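Local atomic coordinates of Cobalt/magnesium transport protein CorA (Methanocaldococcus jannaschii, PDB entry 4EGW), a protein that mediates the influx of magnesium ions as a homopentameric channel that opens when cytoplasmic magnesium is low and closes when it is high. Residues A[102-105]-A[109-112]; A[167-172]-A[207-212]. One frame throughout, in Å; residues are numbered along the deposited sequence.

From the N terminus, the first contact to close is interaction 1: the chain runs out along strand 96-104, turns within a few residues and returns as strand 110-119, making a tight hairpin of the cytoplasmic sheet. Only later does interaction 2 close a much longer, mostly helical excursion, in which helix 156-186 is followed by helix 193-225 running back beside it. The two closures stand in series, neither nested nor crossed. In space they nevertheless adjoin: Thr-111 packs against Tyr-169 and Phe-209 and probably shares a hydrogen bond with Ser-212, while Pro-103 rests on Ser-168, so the hairpin's end is joined to both helices.

Interaction 1 of 2, residues A[102-105]-A[109-112]; sequences APLF and ITTT
Leu-104 lies alongside Thr-110 and crosses Thr-112 at about a right angle, on a sheet face that these three share with Ala-102. Its CB starts beside the carbonyl oxygen of Thr-110 and also lies 3.9 Å from CB of Thr-112. With CG anti to the backbone N (chi1 169°), the branch point runs on past the Thr-110 hydroxyl, Leu-104 CG being 4.2 Å from Thr-110 OG1. The CD2 methyl at the tip then comes 3.7 Å from Thr-110 OG1 and 3.9 Å from Thr-112 CB, bridging the two threonines; beyond the hairpin, the side chain also touches Asp-129. Neither hydroxyl depends on the leucine for a polar mate, because Thr-110 OG1 is hydrogen-bonded to Glu-106 in the turn and Thr-112 OG1 to Asp-129.

Beneath this layer the backbones form two antiparallel hydrogen-bonded pairs. Ala-102 N donates to Thr-112 O at 2.9 Å, and Thr-112 N returns a bond of 2.8 Å to Ala-102 O. At the turn end, Thr-110 N reaches Leu-104 O at 3.0 Å. Between them stands the non-hydrogen-bonded pair Pro-103 and Thr-111, whose side chains diverge, Pro-103 meeting helix 156-186 and Thr-111 both that helix and helix 193-225. The N-to-C directions of the short strand segments differ by 125°, short of strict antiparallel alignment and consistent with a twisted hairpin end.

The chemistry is therefore divided: proline, lacking an N-H, occupies a position where the pairing requires none, and apolar leucine carbons cover the strand while the threonine oxygens bond to residues beyond it.

Interaction 2 of 2, residues A[167-172]-A[207-212]; sequences RSYSRI and VYFHKS
Tyr-169 presents the CD1–CE1 edge of its ring to the face of Phe-209, CD1 lying over the centre of the phenylalanine ring 3.5 Å above its plane. The result is a T-shaped stack, with centroids 4.7 Å apart and planes at 75°. The two side chains reach across from their separate helices and overlap alongside one another, each with CG beside its own backbone N (chi1 -80° for Tyr-169, -84° for Phe-209), and in this way their rings span helix axes that approach no closer than 11.8 Å.

Ile-172, one turn along from the tyrosine, attends to the rim of the same phenylalanine. Its CB lies in the ring plane at the edge, 3.9 Å from Phe-209 CE2, and its CD1 methyl is 3.8 Å from Phe-209 CZ. Phe-209 is thus held by tyrosine carbons over a face and by isoleucine at its margin. With an alanine in place of Phe-209, the tyrosine edge is likely to lose its aromatic partner and a gap to open beside Ile-172.

Past the stack, the tyrosine hydroxyl comes up to CB of Ser-212 without bonding to the serine: Tyr-169 OH and Ser-212 OG are 3.4 Å apart at a poor angle. Each finds a mate on the sheet instead, Tyr-169 OH donating to Lys-101 O and Ser-212 OG probably pairing with Thr-111 OG1. On helix 156-186, Arg-171 forms a salt bridge to Asp-178 of the second subunit.

These antiparallel helices probably correspond to the pair called willow helices in CorA relatives. Here they meet mainly through carbon and aromatic surface, with no hydrogen bond between the two segments, while Tyr-169 OH, and probably Ser-212 OG, tie the pair to the sheet.

Interaction 1 of 2, residues A[102-105]-A[109-112]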
loop_
_atom_site.group_PDB
_atom_site.type_symbol
_atom_site.label_atom_id
_atom_site.label_comp_id
_atom_site.label_asym_id
_atom_site.label_seq_id
_atom_site.Cartn_x
_atom_site.Cartn_y
_atom_site.Cartn_z
ATOM N N ALA A 102 5.788 12.744 6.696
ATOM C CA ALA A 102 5.096 11.487 6.812
ATOM C C ALA A 102 3.696 11.749 7.350
ATOM O O ALA A 102 3.482 12.699 8.108
ATOM C CB ALA A 102 5.851 10.590 7.744
ATOM N N PRO A 103 2.731 10.911 6.952
ATOM C CA PRO A 103 1.363 11.035 7.460
ATOM C C PRO A 103 1.328 11.017 8.997
ATOM O O PRO A 103 2.121 10.335 9.637
ATOM C CB PRO A 103 0.667 9.790 6.883
ATOM C CG PRO A 103 1.462 9.436 5.677
ATOM C CD PRO A 103 2.884 9.741 6.066
ATOM N N LEU A 104 0.410 11.780 9.573
ATOM C CA LEU A 104 0.263 11.885 11.018
ATOM C C LEU A 104 -1.194 11.624 11.331
ATOM O O LEU A 104 -2.090 12.180 10.694
ATOM C CB LEU A 104 0.640 13.286 11.478
ATOM C CG LEU A 104 0.306 13.655 12.919
ATOM C CD1 LEU A 104 1.002 12.721 13.875
ATOM C CD2 LEU A 104 0.667 15.114 13.216
ATOM N N PHE A 105 -1.448 10.779 12.312
ATOM C CA PHE A 105 -2.808 10.327 12.545
ATOM C C PHE A 105 -3.372 10.910 13.833
ATOM O O PHE A 105 -2.661 11.075 14.825
ATOM C CB PHE A 105 -2.856 8.802 12.548
ATOM C CG PHE A 105 -1.917 8.165 11.548
ATOM C CD1 PHE A 105 -0.537 8.310 11.674
ATOM C CD2 PHE A 105 -2.404 7.412 10.497
ATOM C CE1 PHE A 105 0.329 7.724 10.764
ATOM C CE2 PHE A 105 -1.539 6.817 9.592
ATOM C CZ PHE A 105 -0.175 6.977 9.722
ATOM N N ILE A 109 -6.463 13.518 10.017
ATOM C CA ILE A 109 -5.106 13.231 9.559
ATOM C C ILE A 109 -4.408 14.446 8.958
ATOM O O ILE A 109 -5.027 15.262 8.272
ATOM C CB ILE A 109 -5.089 12.113 8.509
ATOM C CG1 ILE A 109 -5.671 10.817 9.078
ATOM C CG2 ILE A 109 -3.672 11.882 8.013
ATOM C CD1 ILE A 109 -7.182 10.814 9.173
ATOM N N THR A 110 -3.112 14.558 9.222
ATOM C CA THR A 110 -2.257 15.568 8.595
ATOM C C THR A 110 -0.877 14.936 8.403
ATOM O O THR A 110 -0.744 13.720 8.503
ATOM C CB THR A 110 -2.167 16.892 9.406
ATOM O OG1 THR A 110 -1.535 16.656 10.670
ATOM C CG2 THR A 110 -3.556 17.504 9.623
ATOM N N THR A 111 0.138 15.734 8.089
ATOM C CA THR A 111 1.488 15.199 7.993
ATOM C C THR A 111 2.412 15.897 8.965
ATOM O O THR A 111 2.081 16.951 9.503
ATOM C CB THR A 111 2.075 15.338 6.599
ATOM O OG1 THR A 111 2.297 16.719 6.315
ATOM C CG2 THR A 111 1.149 14.736 5.568
ATOM N N THR A 112 3.565 15.281 9.196
ATOM C CA THR A 112 4.486 15.698 10.232
ATOM C C THR A 112 5.906 15.378 9.770
ATOM O O THR A 112 6.144 14.365 9.116
ATOM C CB THR A 112 4.196 14.931 11.539
ATOM O OG1 THR A 112 4.857 15.559 12.652
ATOM C CG2 THR A 112 4.666 13.484 11.414
#

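Interaction 2 of 2, residues A[167-172]-A[207-212]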
loop_
_atom_site.group_PDB
_atom_site.type_symbol
_atom_site.label_atom_id
_atom_site.label_comp_id
_atom_site.label_asym_id
_atom_site.label_seq_id
_atom_site.Cartn_x
_atom_site.Cartn_y
_atom_site.Cartn_z
ATOM N N ARG A 167 4.176 4.714 1.409
ATOM C CA ARG A 167 3.115 3.722 1.520
ATOM C C ARG A 167 2.071 4.097 2.563
ATOM O O ARG A 167 0.899 3.729 2.437
ATOM C CB ARG A 167 3.709 2.364 1.840
ATOM C CG ARG A 167 3.838 1.484 0.621
ATOM C CD ARG A 167 4.448 0.132 0.982
ATOM N NE ARG A 167 3.788 -0.496 2.122
ATOM C CZ ARG A 167 2.936 -1.509 2.025
ATOM N NH1 ARG A 167 2.635 -2.014 0.834
ATOM N NH2 ARG A 167 2.390 -2.026 3.117
ATOM N N SER A 168 2.496 4.823 3.596
ATOM C CA SER A 168 1.549 5.397 4.550
ATOM C C SER A 168 0.581 6.257 3.754
ATOM O O SER A 168 -0.627 6.076 3.811
ATOM C CB SER A 168 2.257 6.273 5.595
ATOM O OG SER A 168 3.247 5.566 6.322
ATOM N N TYR A 169 1.131 7.191 2.992
ATOM C CA TYR A 169 0.313 8.100 2.213
ATOM C C TYR A 169 -0.629 7.344 1.294
ATOM O O TYR A 169 -1.836 7.636 1.239
ATOM C CB TYR A 169 1.200 8.975 1.356
ATOM C CG TYR A 169 1.846 10.144 2.059
ATOM C CD1 TYR A 169 1.107 11.267 2.383
ATOM C CD2 TYR A 169 3.208 10.153 2.342
ATOM C CE1 TYR A 169 1.698 12.368 2.989
ATOM C CE2 TYR A 169 3.805 11.250 2.952
ATOM C CZ TYR A 169 3.041 12.352 3.265
ATOM O OH TYR A 169 3.607 13.447 3.864
ATOM N N SER A 170 -0.065 6.385 0.564
ATOM C CA SER A 170 -0.808 5.664 -0.467
ATOM C C SER A 170 -1.935 4.861 0.148
ATOM O O SER A 170 -2.990 4.674 -0.456
ATOM C CB SER A 170 0.104 4.730 -1.258
ATOM O OG SER A 170 -0.640 4.101 -2.286
ATOM N N ARG A 171 -1.706 4.388 1.360
ATOM C CA ARG A 171 -2.725 3.635 2.058
ATOM C C ARG A 171 -3.927 4.526 2.343
ATOM O O ARG A 171 -5.074 4.132 2.159
ATOM C CB ARG A 171 -2.157 3.096 3.364
ATOM C CG ARG A 171 -3.079 2.127 4.068
ATOM C CD ARG A 171 -3.760 2.758 5.273
ATOM N NE ARG A 171 -2.814 3.051 6.346
ATOM C CZ ARG A 171 -3.053 2.828 7.638
ATOM N NH1 ARG A 171 -4.207 2.299 8.025
ATOM N NH2 ARG A 171 -2.131 3.130 8.544
ATOM N N ILE A 172 -3.648 5.740 2.790
ATOM C CA ILE A 172 -4.683 6.637 3.262
ATOM C C ILE A 172 -5.452 7.288 2.116
ATOM O O ILE A 172 -6.653 7.529 2.222
ATOM C CB ILE A 172 -4.086 7.706 4.179
ATOM C CG1 ILE A 172 -3.273 7.032 5.292
ATOM C CG2 ILE A 172 -5.181 8.583 4.749
ATOM C CD1 ILE A 172 -2.229 7.937 5.952
ATOM N N VAL A 207 -4.994 18.693 1.740
ATOM C CA VAL A 207 -4.112 19.843 1.651
ATOM C C VAL A 207 -2.712 19.536 2.195
ATOM O O VAL A 207 -1.718 19.909 1.576
ATOM C CB VAL A 207 -4.702 21.053 2.408
ATOM C CG1 VAL A 207 -3.814 22.268 2.232
ATOM C CG2 VAL A 207 -6.109 21.356 1.921
ATOM N N TYR A 208 -2.647 18.868 3.351
ATOM C CA TYR A 208 -1.383 18.532 4.013
ATOM C C TYR A 208 -0.621 17.507 3.189
ATOM O O TYR A 208 0.594 17.620 2.988
ATOM C CB TYR A 208 -1.633 17.974 5.433
ATOM C CG TYR A 208 -1.614 19.012 6.557
ATOM C CD1 TYR A 208 -0.423 19.377 7.181
ATOM C CD2 TYR A 208 -2.789 19.615 6.996
ATOM C CE1 TYR A 208 -0.402 20.327 8.206
ATOM C CE2 TYR A 208 -2.778 20.569 8.017
ATOM C CZ TYR A 208 -1.582 20.923 8.619
ATOM O OH TYR A 208 -1.576 21.867 9.632
ATOM N N PHE A 209 -1.344 16.495 2.719
ATOM C CA PHE A 209 -0.745 15.487 1.867
ATOM C C PHE A 209 -0.176 16.103 0.617
ATOM O O PHE A 209 0.912 15.757 0.184
ATOM C CB PHE A 209 -1.770 14.436 1.473
ATOM C CG PHE A 209 -1.943 13.363 2.497
ATOM C CD1 PHE A 209 -1.422 13.521 3.769
ATOM C CD2 PHE A 209 -2.606 12.188 2.184
ATOM C CE1 PHE A 209 -1.578 12.539 4.717
ATOM C CE2 PHE A 209 -2.772 11.192 3.126
ATOM C CZ PHE A 209 -2.255 11.358 4.392
ATOM N N HIS A 210 -0.917 17.014 0.016
ATOM C CA HIS A 210 -0.501 17.478 -1.285
ATOM C C HIS A 210 0.762 18.314 -1.157
ATOM O O HIS A 210 1.754 18.099 -1.862
ATOM C CB HIS A 210 -1.609 18.253 -1.960
ATOM C CG HIS A 210 -1.429 18.354 -3.436
ATOM N ND1 HIS A 210 -0.803 19.428 -4.039
ATOM C CD2 HIS A 210 -1.762 17.503 -4.434
ATOM C CE1 HIS A 210 -0.776 19.239 -5.344
ATOM N NE2 HIS A 210 -1.353 18.078 -5.611
ATOM N N LYS A 211 0.713 19.266 -0.237
ATOM C CA LYS A 211 1.888 20.033 0.141
ATOM C C LYS A 211 3.039 19.074 0.452
ATOM O O LYS A 211 4.144 19.221 -0.077
ATOM C CB LYS A 211 1.565 20.863 1.384
ATOM C CG LYS A 211 1.857 22.340 1.277
ATOM C CD LYS A 211 1.697 22.987 2.652
ATOM C CE LYS A 211 2.321 24.369 2.730
ATOM N NZ LYS A 211 2.469 24.799 4.156
ATOM N N SER A 212 2.759 18.085 1.302
ATOM C CA SER A 212 3.785 17.168 1.799
ATOM C C SER A 212 4.396 16.357 0.678
ATOM O O SER A 212 5.614 16.291 0.542
ATOM C CB SER A 212 3.203 16.212 2.846
ATOM O OG SER A 212 3.130 16.818 4.125
#